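PDB 6CKG: D-glycerate 3-kinase from Cryptococcus neoformans var. grubii serotype A, which probably phosphorylates D-glycerate on its 3-hydroxyl at the expense of ATP. Local coordinates for residues P47-V52 against I174-E180; M82-D86 against F179-N184; W242-F248 against S308-K312; F248-L254 against K312-V318. All blocks are in the same frame, centred on the assembly; numbering follows the deposited sequence. Where two conformers were deposited one is given.

Contact 1: residues P47-V52 against I174-E180; sequences PLVVGV and IDVVIFE. With EDO (1,2-ethanediol), chain D.
Five backbone hydrogen bonds join 47-52 to 174-180. V50 N gives the shortest, 2.7 Å to V177 O. F179 N returns to V50 O at 2.9 Å. Toward the N-terminal ends, V177 N binds L48 O at 2.8 Å, and L48 N binds D175 O at 2.9 Å. V52 N reaches F179 O at 3.0 Å. Strands 48-52 and 176-180 are parallel, with axes 4.6 Å apart at closest and 24° between their directions. The register runs in step from L48 with V176 to V52 with E180. On one face V50 CG2 packs on V176 CG1 at 3.7 Å, V50 CB on I178 CD1 at 3.8 Å, and V52 CG2 on I178 CG2 at 3.9 Å. V49, V177 and F179 point to the other face, under helix 118-129. P47 CB rests 3.8 Å from V177 CG2. D175 turns away to a salt bridge with R36. E180 OE2 hydrogen-bonds with S83 OG; OE1 accepts one at 3.2 Å from O2 of an ethanediol, probably from the crystallisation liquor. Strand 48-53 leads to GPQGAGKS, a Walker A (P-loop) sequence, partly unmodelled. This is the 3-1 pair in the 2-3-1-4-5 strand order of P-loop kinases.

Contact 2: residues M82-D86 against F179-N184; sequences MSLDD and FEGWMN. With EDO (1,2-ethanediol), chain C; EDO (1,2-ethanediol), chain D.
M82 lays its CE methyl over one face of the F179 ring, with SD 5.3 Å from the ring centroid. This is a Met-aromatic contact at the edge of a P-loop kinase sheet. Strand 79-83 pairs in parallel with strand 176-180, M82 beside F179 and S83 beside E180. E180 N binds M82 O at 2.9 Å, and L84 N binds E180 O at 2.8 Å. The two segments then part: 84-86 is a 3-10 turn, while G181 to N184 form a type I turn. L84, chi1 t and chi2 p, fills the gap. Its CD2 lies 3.5 Å from M183 CG, and its CB sits 3.8 Å from G181 CA, leaving no room for a CB there. On the other face, S83 OG lies 3.1 Å from E180 OE2. O2 of the chain C ethanediol accepts from S83 N at 3.0 Å and donates to D86 OD2 at 2.7 Å. D85 forms a salt bridge with K154. One water bridges the turns, 2.7 Å from D85 OD1 and 2.9 Å from W182 N.

Contact 3: residues W242-F248 against S308-K312; sequences WDQIDCF and SWRGK
The segment 242-248 makes a type I turn from W242 to I245, then enters strand 247-253. Opposite it, 308-312 is a loop with a type II turn from W309 to K312. G311 sits in the third position of that turn at phi/psi 82/-5. C247 and W309 are nearest in register, 4.6 Å between CA atoms. F248 N donates to K312 O at 3.0 Å, the first backbone bond of the strand pair that follows. W309, chi1 p, fills the centre. F248 CB lies over its five-membered ring, 3.8 Å from the centroid, in a CH-pi contact. I245 CG2 is 3.7 Å from W309 CE3. Two polar side chains bind main-chain carbonyls: S308 OG donates to I245 O at 2.7 Å, and K312 NZ to D246 O at 2.5 Å. A water spans D243 OD1 (2.7 Å) and S308 N (2.9 Å). The contact lies at the N-terminal ends of parallel strands 247-253 and 313-318. D246 and C247 bind V49 of strand 48-53, K312 touches helix 19-38, and W309 NE1 bonds I302 O.

Contact 4: residues F248-L254 against K312-V318; sequences FVQIQPL and KGLRFIV
V318, Q252 and Q250 bury the largest areas where strand 248-253 meets strand 313-318. The strands are parallel, with 14° between their N-to-C directions and axes 4.7 Å apart at their closest. The register pairs F248 with G313, Q250 with R315, Q252 with I317 and P253 with V318. V318 is held by its backbone at both ends: V318 N donates to Q252 O at 3.1 Å, and L254 N to V318 O at 3.0 Å. Its CG2 packs against I251 CG2 at 4.1 Å, and W262 of helix 258-273 touches the same side chain. Q252 N binds F316 O at 2.8 Å. The Q252 side chain extends with chi1 and chi2 both t, and its NE2 lies 4.0 Å from I317 CG1. Q250 also has chi1 and chi2 t. Its OE1 accepts from R315 NE at 2.8 Å, while R315 reaches E328 and D303 in salt bridges. In the backbone, Q250 N binds L314 O at 2.9 Å and F316 N binds Q250 O at 2.8 Å. V249 CG1 meets the edge of the F316 ring, 3.9 Å from CE2, on the face toward helix 19-38. K312 and G313 both face F330, forming a classic beta bulge toward antiparallel strand 324-329. These are the fourth and fifth strands in the 2-3-1-4-5 order of P-loop kinases.

Contacts 1, 2 and 4 are three strand pairings of one sheet, and contact 3 leads into contact 4. Contacts 1 and 2 share F179 and E180, with centres about 11 Å apart. I178 O and M82 N, 2.7 Å apart, extend the pairing. Between contacts 1 and 4, strands 48-53 and 247-253 adjoin, with G51 O 2.8 Å from V249 N. Contacts 3 and 4 overlap at F248 and K312. Contact 2 meets contact 3 where N184 O lies 3.3 Å from F248 CZ. Contacts 1 and 2 end near the P-loop side of the sheet. An ethanediol beside E180, probably from the crystallisation liquor, may mark a pocket near the P-loop, where P-loop kinases bind nucleotide.

Contact 1: residues P47-V52 against I174-E180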
# COMPACT_ATOMS: atom_id res chain seq x y z
N PRO A 47 4.68 -17.95 6.79
CA PRO A 47 4.81 -16.62 7.41
C PRO A 47 3.44 -16.00 7.62
O PRO A 47 2.52 -16.19 6.82
CB PRO A 47 5.61 -15.81 6.38
CG PRO A 47 6.14 -16.80 5.40
CD PRO A 47 5.29 -18.01 5.44
N LEU A 48 3.32 -15.24 8.71
CA LEU A 48 2.18 -14.36 8.91
C LEU A 48 2.30 -13.20 7.93
O LEU A 48 3.33 -12.52 7.91
CB LEU A 48 2.16 -13.83 10.34
CG LEU A 48 1.09 -12.79 10.69
CD1 LEU A 48 -0.28 -13.47 10.81
CD2 LEU A 48 1.46 -12.06 12.00
N VAL A 49 1.27 -12.96 7.12
CA VAL A 49 1.27 -11.83 6.19
C VAL A 49 0.55 -10.67 6.86
O VAL A 49 -0.66 -10.72 7.10
CB VAL A 49 0.60 -12.17 4.85
CG1 VAL A 49 0.68 -10.96 3.92
CG2 VAL A 49 1.25 -13.39 4.20
N VAL A 50 1.29 -9.60 7.12
CA VAL A 50 0.75 -8.38 7.71
C VAL A 50 0.60 -7.35 6.59
O VAL A 50 1.61 -6.85 6.07
CB VAL A 50 1.67 -7.84 8.82
CG1 VAL A 50 1.06 -6.63 9.48
CG2 VAL A 50 1.99 -8.94 9.85
N GLY A 51 -0.63 -7.03 6.21
CA GLY A 51 -0.86 -5.89 5.32
C GLY A 51 -0.72 -4.57 6.08
O GLY A 51 -1.09 -4.45 7.25
N VAL A 52 -0.18 -3.57 5.40
CA VAL A 52 0.02 -2.24 5.99
C VAL A 52 -0.43 -1.20 4.99
O VAL A 52 -0.02 -1.23 3.82
CB VAL A 52 1.49 -2.00 6.40
CG1 VAL A 52 1.66 -0.57 6.94
CG2 VAL A 52 1.94 -3.03 7.44
N ILE A 174 10.85 -17.68 7.28
CA ILE A 174 10.38 -16.33 7.52
C ILE A 174 9.21 -16.40 8.50
O ILE A 174 8.27 -17.18 8.29
CB ILE A 174 9.96 -15.62 6.21
CG1 ILE A 174 11.16 -15.41 5.28
CG2 ILE A 174 9.27 -14.29 6.49
CD1 ILE A 174 12.24 -14.51 5.85
N ASP A 175 9.26 -15.59 9.56
CA ASP A 175 8.14 -15.53 10.50
C ASP A 175 7.02 -14.64 9.99
O ASP A 175 5.84 -14.95 10.18
CB ASP A 175 8.62 -15.00 11.86
CG ASP A 175 9.66 -15.91 12.51
OD1 ASP A 175 9.29 -17.01 12.97
OD2 ASP A 175 10.83 -15.51 12.55
N VAL A 176 7.37 -13.49 9.40
CA VAL A 176 6.41 -12.43 9.13
C VAL A 176 6.76 -11.80 7.79
O VAL A 176 7.93 -11.50 7.53
CB VAL A 176 6.43 -11.36 10.24
CG1 VAL A 176 5.53 -10.16 9.86
CG2 VAL A 176 6.01 -11.96 11.58
N VAL A 177 5.75 -11.61 6.95
CA VAL A 177 5.86 -10.80 5.74
C VAL A 177 5.10 -9.51 5.97
O VAL A 177 3.91 -9.54 6.31
CB VAL A 177 5.33 -11.56 4.50
CG1 VAL A 177 5.23 -10.61 3.27
CG2 VAL A 177 6.24 -12.75 4.18
N ILE A 178 5.79 -8.38 5.83
CA ILE A 178 5.15 -7.08 5.81
C ILE A 178 4.87 -6.73 4.34
O ILE A 178 5.80 -6.66 3.53
CB ILE A 178 6.03 -6.01 6.47
CG1 ILE A 178 6.43 -6.42 7.89
CG2 ILE A 178 5.31 -4.64 6.49
CD1 ILE A 178 5.27 -6.55 8.83
N PHE A 179 3.60 -6.53 4.00
CA PHE A 179 3.19 -6.18 2.63
C PHE A 179 2.48 -4.83 2.70
O PHE A 179 1.31 -4.76 3.10
CB PHE A 179 2.31 -7.26 2.02
CG PHE A 179 1.75 -6.91 0.63
CD1 PHE A 179 2.43 -6.05 -0.22
CD2 PHE A 179 0.54 -7.45 0.21
CE1 PHE A 179 1.91 -5.73 -1.49
CE2 PHE A 179 0.01 -7.14 -1.05
CZ PHE A 179 0.72 -6.28 -1.90
N GLU A 180 3.18 -3.76 2.33
CA GLU A 180 2.72 -2.40 2.57
C GLU A 180 2.47 -1.66 1.27
O GLU A 180 3.04 -1.98 0.22
CB GLU A 180 3.73 -1.63 3.41
CG GLU A 180 5.10 -1.59 2.81
CD GLU A 180 5.59 -0.18 2.62
OE1 GLU A 180 4.74 0.73 2.51
OE2 GLU A 180 6.83 0.01 2.57
C1 EDO D . 2.81 4.01 6.02
O1 EDO D . 2.32 5.28 5.59
C2 EDO D . 3.48 3.27 4.87
O2 EDO D . 2.54 2.40 4.22

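Contact 2: residues M82-D86 against F179-N184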
# COMPACT_ATOMS: atom_id res chain seq x y z
N MET A 82 7.46 -6.69 1.38
CA MET A 82 7.00 -6.33 0.04
C MET A 82 6.39 -4.94 0.09
O MET A 82 5.45 -4.69 0.86
CB MET A 82 5.97 -7.33 -0.49
CG MET A 82 6.57 -8.59 -1.06
SD MET A 82 5.34 -9.83 -1.50
CE MET A 82 4.30 -8.91 -2.66
N SER A 83 6.91 -4.03 -0.73
CA SER A 83 6.36 -2.69 -0.88
C SER A 83 5.66 -2.60 -2.23
O SER A 83 6.25 -2.94 -3.26
CB SER A 83 7.45 -1.63 -0.78
OG SER A 83 8.16 -1.79 0.43
N LEU A 84 4.41 -2.13 -2.23
CA LEU A 84 3.62 -2.11 -3.46
C LEU A 84 4.32 -1.38 -4.60
O LEU A 84 4.27 -1.82 -5.76
CB LEU A 84 2.26 -1.46 -3.18
CG LEU A 84 1.29 -1.41 -4.35
CD1 LEU A 84 0.90 -2.83 -4.72
CD2 LEU A 84 0.05 -0.60 -3.94
N ASP A 85 5.01 -0.27 -4.30
CA ASP A 85 5.64 0.52 -5.36
C ASP A 85 6.76 -0.25 -6.06
O ASP A 85 7.09 0.06 -7.21
CB ASP A 85 6.22 1.81 -4.80
CG ASP A 85 5.17 2.75 -4.28
OD1 ASP A 85 3.98 2.35 -4.14
OD2 ASP A 85 5.55 3.90 -4.00
N ASP A 86 7.37 -1.23 -5.40
CA ASP A 86 8.41 -2.01 -6.07
C ASP A 86 7.83 -2.95 -7.11
O ASP A 86 8.59 -3.56 -7.87
CB ASP A 86 9.23 -2.81 -5.06
CG ASP A 86 10.18 -1.95 -4.28
OD1 ASP A 86 10.93 -1.19 -4.93
OD2 ASP A 86 10.15 -2.00 -3.03
N PHE A 179 3.60 -6.53 4.00
CA PHE A 179 3.19 -6.18 2.63
C PHE A 179 2.48 -4.83 2.70
O PHE A 179 1.31 -4.76 3.10
CB PHE A 179 2.31 -7.26 2.02
CG PHE A 179 1.75 -6.91 0.63
CD1 PHE A 179 2.43 -6.05 -0.22
CD2 PHE A 179 0.54 -7.45 0.21
CE1 PHE A 179 1.91 -5.73 -1.49
CE2 PHE A 179 0.01 -7.14 -1.05
CZ PHE A 179 0.72 -6.28 -1.90
N GLU A 180 3.18 -3.76 2.33
CA GLU A 180 2.72 -2.40 2.57
C GLU A 180 2.47 -1.66 1.27
O GLU A 180 3.04 -1.98 0.22
CB GLU A 180 3.73 -1.63 3.41
CG GLU A 180 5.10 -1.59 2.81
CD GLU A 180 5.59 -0.18 2.62
OE1 GLU A 180 4.74 0.73 2.51
OE2 GLU A 180 6.83 0.01 2.57
N GLY A 181 1.63 -0.63 1.35
CA GLY A 181 1.31 0.14 0.16
C GLY A 181 0.28 1.21 0.42
O GLY A 181 -0.59 1.04 1.27
N TRP A 182 0.37 2.32 -0.33
CA TRP A 182 -0.54 3.44 -0.11
C TRP A 182 -2.00 3.04 -0.33
O TRP A 182 -2.90 3.65 0.25
CB TRP A 182 -0.16 4.61 -1.02
CG TRP A 182 -0.53 4.40 -2.46
CD1 TRP A 182 0.22 3.77 -3.41
CD2 TRP A 182 -1.75 4.80 -3.11
NE1 TRP A 182 -0.45 3.76 -4.62
CE2 TRP A 182 -1.66 4.39 -4.46
CE3 TRP A 182 -2.89 5.48 -2.68
CZ2 TRP A 182 -2.67 4.63 -5.39
CZ3 TRP A 182 -3.91 5.73 -3.60
CH2 TRP A 182 -3.79 5.30 -4.94
N MET A 183 -2.26 2.03 -1.16
CA MET A 183 -3.61 1.59 -1.44
C MET A 183 -3.83 0.13 -1.06
O MET A 183 -4.77 -0.50 -1.55
CB MET A 183 -3.95 1.81 -2.93
CG MET A 183 -2.94 1.18 -3.91
SD MET A 183 -3.45 1.06 -5.66
CE MET A 183 -4.40 -0.46 -5.62
N ASN A 184 -2.96 -0.45 -0.23
CA ASN A 184 -3.13 -1.86 0.10
C ASN A 184 -4.47 -2.07 0.80
O ASN A 184 -4.85 -1.31 1.70
CB ASN A 184 -1.96 -2.36 0.98
CG ASN A 184 -0.79 -2.85 0.14
OD1 ASN A 184 -0.63 -2.44 -1.01
ND2 ASN A 184 0.03 -3.73 0.72
C1 EDO C . 11.76 -5.40 -2.34
O1 EDO C . 12.18 -4.25 -3.11
C2 EDO C . 10.25 -5.58 -2.48
O2 EDO C . 9.60 -4.41 -1.95
C1 EDO D . 2.81 4.01 6.02
O1 EDO D . 2.32 5.28 5.59
C2 EDO D . 3.48 3.27 4.87
O2 EDO D . 2.54 2.40 4.22
O HOH W 1 2.94 2.55 -1.65
O HOH W 2 1.92 2.34 -5.96

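Contact 3: residues W242-F248 against S308-K312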
# COMPACT_ATOMS: atom_id res chain seq x y z
N TRP A 242 -5.25 -9.26 -2.14
CA TRP A 242 -5.68 -8.87 -0.80
C TRP A 242 -6.01 -10.09 0.05
O TRP A 242 -5.75 -10.10 1.27
CB TRP A 242 -6.90 -7.96 -0.86
CG TRP A 242 -6.76 -6.62 -1.56
CD1 TRP A 242 -7.81 -5.83 -1.98
CD2 TRP A 242 -5.56 -5.89 -1.88
NE1 TRP A 242 -7.34 -4.67 -2.55
CE2 TRP A 242 -5.97 -4.68 -2.52
CE3 TRP A 242 -4.19 -6.13 -1.72
CZ2 TRP A 242 -5.06 -3.73 -2.96
CZ3 TRP A 242 -3.29 -5.18 -2.18
CH2 TRP A 242 -3.73 -3.99 -2.80
N ASP A 243 -6.60 -11.12 -0.56
CA ASP A 243 -7.03 -12.29 0.19
C ASP A 243 -5.88 -13.11 0.75
O ASP A 243 -6.12 -14.03 1.53
CB ASP A 243 -7.92 -13.18 -0.69
CG ASP A 243 -9.33 -12.62 -0.88
OD1 ASP A 243 -9.74 -11.69 -0.14
OD2 ASP A 243 -10.04 -13.10 -1.79
N GLN A 244 -4.64 -12.84 0.34
CA GLN A 244 -3.46 -13.49 0.89
C GLN A 244 -3.00 -12.87 2.20
O GLN A 244 -2.14 -13.44 2.87
CB GLN A 244 -2.34 -13.44 -0.15
CG GLN A 244 -2.64 -14.25 -1.41
CD GLN A 244 -2.20 -15.69 -1.25
OE1 GLN A 244 -2.75 -16.44 -0.44
NE2 GLN A 244 -1.16 -16.08 -1.99
N ILE A 245 -3.59 -11.74 2.59
CA ILE A 245 -3.20 -11.02 3.80
C ILE A 245 -3.93 -11.60 5.01
O ILE A 245 -5.16 -11.79 4.99
CB ILE A 245 -3.50 -9.52 3.64
CG1 ILE A 245 -2.68 -8.96 2.46
CG2 ILE A 245 -3.27 -8.77 4.93
CD1 ILE A 245 -2.95 -7.48 2.14
N ASP A 246 -3.19 -11.85 6.09
CA ASP A 246 -3.73 -12.45 7.31
C ASP A 246 -4.22 -11.42 8.32
O ASP A 246 -5.25 -11.64 8.97
CB ASP A 246 -2.67 -13.33 7.98
CG ASP A 246 -2.19 -14.46 7.09
OD1 ASP A 246 -3.03 -15.12 6.47
OD2 ASP A 246 -0.96 -14.67 7.00
N CYS A 247 -3.50 -10.32 8.49
CA CYS A 247 -3.89 -9.30 9.45
C CYS A 247 -3.44 -7.96 8.90
O CYS A 247 -2.74 -7.89 7.89
CB CYS A 247 -3.29 -9.60 10.85
SG CYS A 247 -1.47 -9.57 10.88
N PHE A 248 -3.84 -6.88 9.56
CA PHE A 248 -3.73 -5.58 8.90
C PHE A 248 -3.43 -4.48 9.91
O PHE A 248 -4.01 -4.44 11.00
CB PHE A 248 -5.04 -5.25 8.15
CG PHE A 248 -4.85 -4.38 6.91
CD1 PHE A 248 -4.66 -3.02 7.03
CD2 PHE A 248 -4.89 -4.94 5.64
CE1 PHE A 248 -4.51 -2.20 5.89
CE2 PHE A 248 -4.74 -4.14 4.49
CZ PHE A 248 -4.56 -2.76 4.63
N SER A 308 -10.09 -10.72 4.34
CA SER A 308 -9.43 -11.84 4.98
C SER A 308 -8.87 -11.47 6.35
O SER A 308 -8.63 -12.36 7.17
CB SER A 308 -8.32 -12.38 4.07
OG SER A 308 -7.45 -11.34 3.68
N TRP A 309 -8.70 -10.17 6.63
CA TRP A 309 -8.19 -9.69 7.91
C TRP A 309 -9.27 -9.15 8.82
O TRP A 309 -8.96 -8.51 9.83
CB TRP A 309 -7.13 -8.61 7.67
CG TRP A 309 -7.63 -7.46 6.83
CD1 TRP A 309 -8.30 -6.36 7.26
CD2 TRP A 309 -7.49 -7.32 5.41
NE1 TRP A 309 -8.57 -5.52 6.21
CE2 TRP A 309 -8.09 -6.09 5.06
CE3 TRP A 309 -6.89 -8.09 4.41
CZ2 TRP A 309 -8.13 -5.63 3.74
CZ3 TRP A 309 -6.92 -7.64 3.11
CH2 TRP A 309 -7.53 -6.41 2.78
N ARG A 310 -10.54 -9.36 8.48
CA ARG A 310 -11.64 -8.90 9.32
C ARG A 310 -11.49 -9.46 10.73
O ARG A 310 -11.32 -10.66 10.90
CB ARG A 310 -12.98 -9.33 8.71
CG ARG A 310 -14.20 -9.04 9.58
CD ARG A 310 -14.45 -7.55 9.69
NE ARG A 310 -15.87 -7.25 9.83
CZ ARG A 310 -16.38 -6.02 9.73
NH1 ARG A 310 -15.57 -4.99 9.49
NH2 ARG A 310 -17.69 -5.84 9.86
N GLY A 311 -11.57 -8.58 11.73
CA GLY A 311 -11.33 -8.97 13.11
C GLY A 311 -9.87 -9.04 13.52
O GLY A 311 -9.57 -9.28 14.69
N LYS A 312 -8.95 -8.85 12.58
CA LYS A 312 -7.52 -8.93 12.85
C LYS A 312 -6.82 -7.67 12.36
O LYS A 312 -5.75 -7.74 11.74
CB LYS A 312 -6.91 -10.17 12.19
CG LYS A 312 -7.49 -11.50 12.66
CD LYS A 312 -6.91 -12.67 11.86
CE LYS A 312 -7.59 -12.80 10.50
NZ LYS A 312 -6.81 -13.57 9.44
O HOH W 3 -9.09 -9.90 1.75

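Contact 4: residues F248-L254 against K312-V318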
# COMPACT_ATOMS: atom_id res chain seq x y z
N PHE A 248 -3.84 -6.88 9.56
CA PHE A 248 -3.73 -5.58 8.90
C PHE A 248 -3.43 -4.48 9.91
O PHE A 248 -4.01 -4.44 11.00
CB PHE A 248 -5.04 -5.25 8.15
CG PHE A 248 -4.85 -4.38 6.91
CD1 PHE A 248 -4.66 -3.02 7.03
CD2 PHE A 248 -4.89 -4.94 5.64
CE1 PHE A 248 -4.51 -2.20 5.89
CE2 PHE A 248 -4.74 -4.14 4.49
CZ PHE A 248 -4.56 -2.76 4.63
N VAL A 249 -2.56 -3.56 9.50
CA VAL A 249 -2.24 -2.36 10.27
C VAL A 249 -2.50 -1.16 9.37
O VAL A 249 -1.98 -1.11 8.25
CB VAL A 249 -0.77 -2.36 10.74
CG1 VAL A 249 -0.45 -1.07 11.52
CG2 VAL A 249 -0.47 -3.61 11.61
N GLN A 250 -3.29 -0.20 9.86
CA GLN A 250 -3.61 0.98 9.07
C GLN A 250 -3.27 2.25 9.84
O GLN A 250 -3.58 2.38 11.02
CB GLN A 250 -5.10 0.98 8.68
CG GLN A 250 -5.54 2.29 8.03
CD GLN A 250 -7.02 2.33 7.69
OE1 GLN A 250 -7.87 2.10 8.56
NE2 GLN A 250 -7.34 2.59 6.43
N ILE A 251 -2.62 3.19 9.16
CA ILE A 251 -2.39 4.53 9.70
C ILE A 251 -3.40 5.45 9.03
O ILE A 251 -3.34 5.66 7.81
CB ILE A 251 -0.95 5.00 9.46
CG1 ILE A 251 0.05 4.00 10.05
CG2 ILE A 251 -0.75 6.37 10.09
CD1 ILE A 251 1.49 4.25 9.66
N GLN A 252 -4.33 5.99 9.81
CA GLN A 252 -5.42 6.80 9.27
C GLN A 252 -5.28 8.23 9.78
O GLN A 252 -5.35 8.44 11.00
CB GLN A 252 -6.77 6.22 9.68
CG GLN A 252 -7.96 6.99 9.16
CD GLN A 252 -9.26 6.40 9.64
OE1 GLN A 252 -9.83 5.49 9.02
NE2 GLN A 252 -9.73 6.88 10.78
N PRO A 253 -5.08 9.23 8.92
CA PRO A 253 -5.10 10.61 9.41
C PRO A 253 -6.49 10.96 9.91
O PRO A 253 -7.50 10.41 9.46
CB PRO A 253 -4.73 11.43 8.17
CG PRO A 253 -5.22 10.60 7.03
CD PRO A 253 -5.01 9.16 7.45
N LEU A 254 -6.53 11.88 10.88
CA LEU A 254 -7.79 12.46 11.32
C LEU A 254 -8.56 13.03 10.14
O LEU A 254 -9.79 12.90 10.06
CB LEU A 254 -7.55 13.56 12.35
CG LEU A 254 -7.55 13.15 13.81
CD1 LEU A 254 -7.15 14.32 14.70
CD2 LEU A 254 -8.93 12.64 14.18
N LYS A 312 -8.95 -8.85 12.58
CA LYS A 312 -7.52 -8.93 12.85
C LYS A 312 -6.82 -7.67 12.36
O LYS A 312 -5.75 -7.74 11.74
CB LYS A 312 -6.91 -10.17 12.19
CG LYS A 312 -7.49 -11.50 12.66
CD LYS A 312 -6.91 -12.67 11.86
CE LYS A 312 -7.59 -12.80 10.50
NZ LYS A 312 -6.81 -13.57 9.44
N GLY A 313 -7.41 -6.51 12.61
CA GLY A 313 -6.87 -5.25 12.15
C GLY A 313 -6.61 -4.31 13.31
O GLY A 313 -7.31 -4.33 14.32
N LEU A 314 -5.58 -3.49 13.16
CA LEU A 314 -5.22 -2.45 14.12
C LEU A 314 -5.10 -1.14 13.37
O LEU A 314 -4.35 -1.05 12.39
CB LEU A 314 -3.91 -2.77 14.84
CG LEU A 314 -3.31 -1.68 15.73
CD1 LEU A 314 -4.23 -1.37 16.94
CD2 LEU A 314 -1.91 -2.10 16.19
N ARG A 315 -5.81 -0.13 13.84
CA ARG A 315 -5.80 1.19 13.22
C ARG A 315 -5.20 2.20 14.18
O ARG A 315 -5.62 2.27 15.34
CB ARG A 315 -7.21 1.65 12.82
CG ARG A 315 -7.28 3.13 12.43
CD ARG A 315 -8.71 3.54 11.99
NE ARG A 315 -9.20 2.64 10.94
CZ ARG A 315 -10.20 1.79 11.10
NH1 ARG A 315 -10.85 1.74 12.25
NH2 ARG A 315 -10.56 1.00 10.10
N PHE A 316 -4.24 2.98 13.71
CA PHE A 316 -3.74 4.14 14.43
C PHE A 316 -4.36 5.38 13.82
O PHE A 316 -4.27 5.58 12.60
CB PHE A 316 -2.22 4.25 14.35
CG PHE A 316 -1.48 3.10 14.99
CD1 PHE A 316 -1.28 3.06 16.36
CD2 PHE A 316 -0.96 2.09 14.21
CE1 PHE A 316 -0.59 2.01 16.94
CE2 PHE A 316 -0.27 1.03 14.78
CZ PHE A 316 -0.08 0.99 16.15
N ILE A 317 -4.98 6.21 14.64
CA ILE A 317 -5.53 7.49 14.20
C ILE A 317 -4.54 8.56 14.63
O ILE A 317 -4.20 8.66 15.81
CB ILE A 317 -6.92 7.73 14.80
CG1 ILE A 317 -7.86 6.60 14.35
CG2 ILE A 317 -7.45 9.10 14.41
CD1 ILE A 317 -9.24 6.66 14.92
N VAL A 318 -4.05 9.35 13.67
CA VAL A 318 -2.95 10.27 13.94
C VAL A 318 -3.37 11.70 13.62
O VAL A 318 -4.23 11.95 12.76
CB VAL A 318 -1.69 9.87 13.15
CG1 VAL A 318 -1.21 8.49 13.57
CG2 VAL A 318 -1.96 9.91 11.66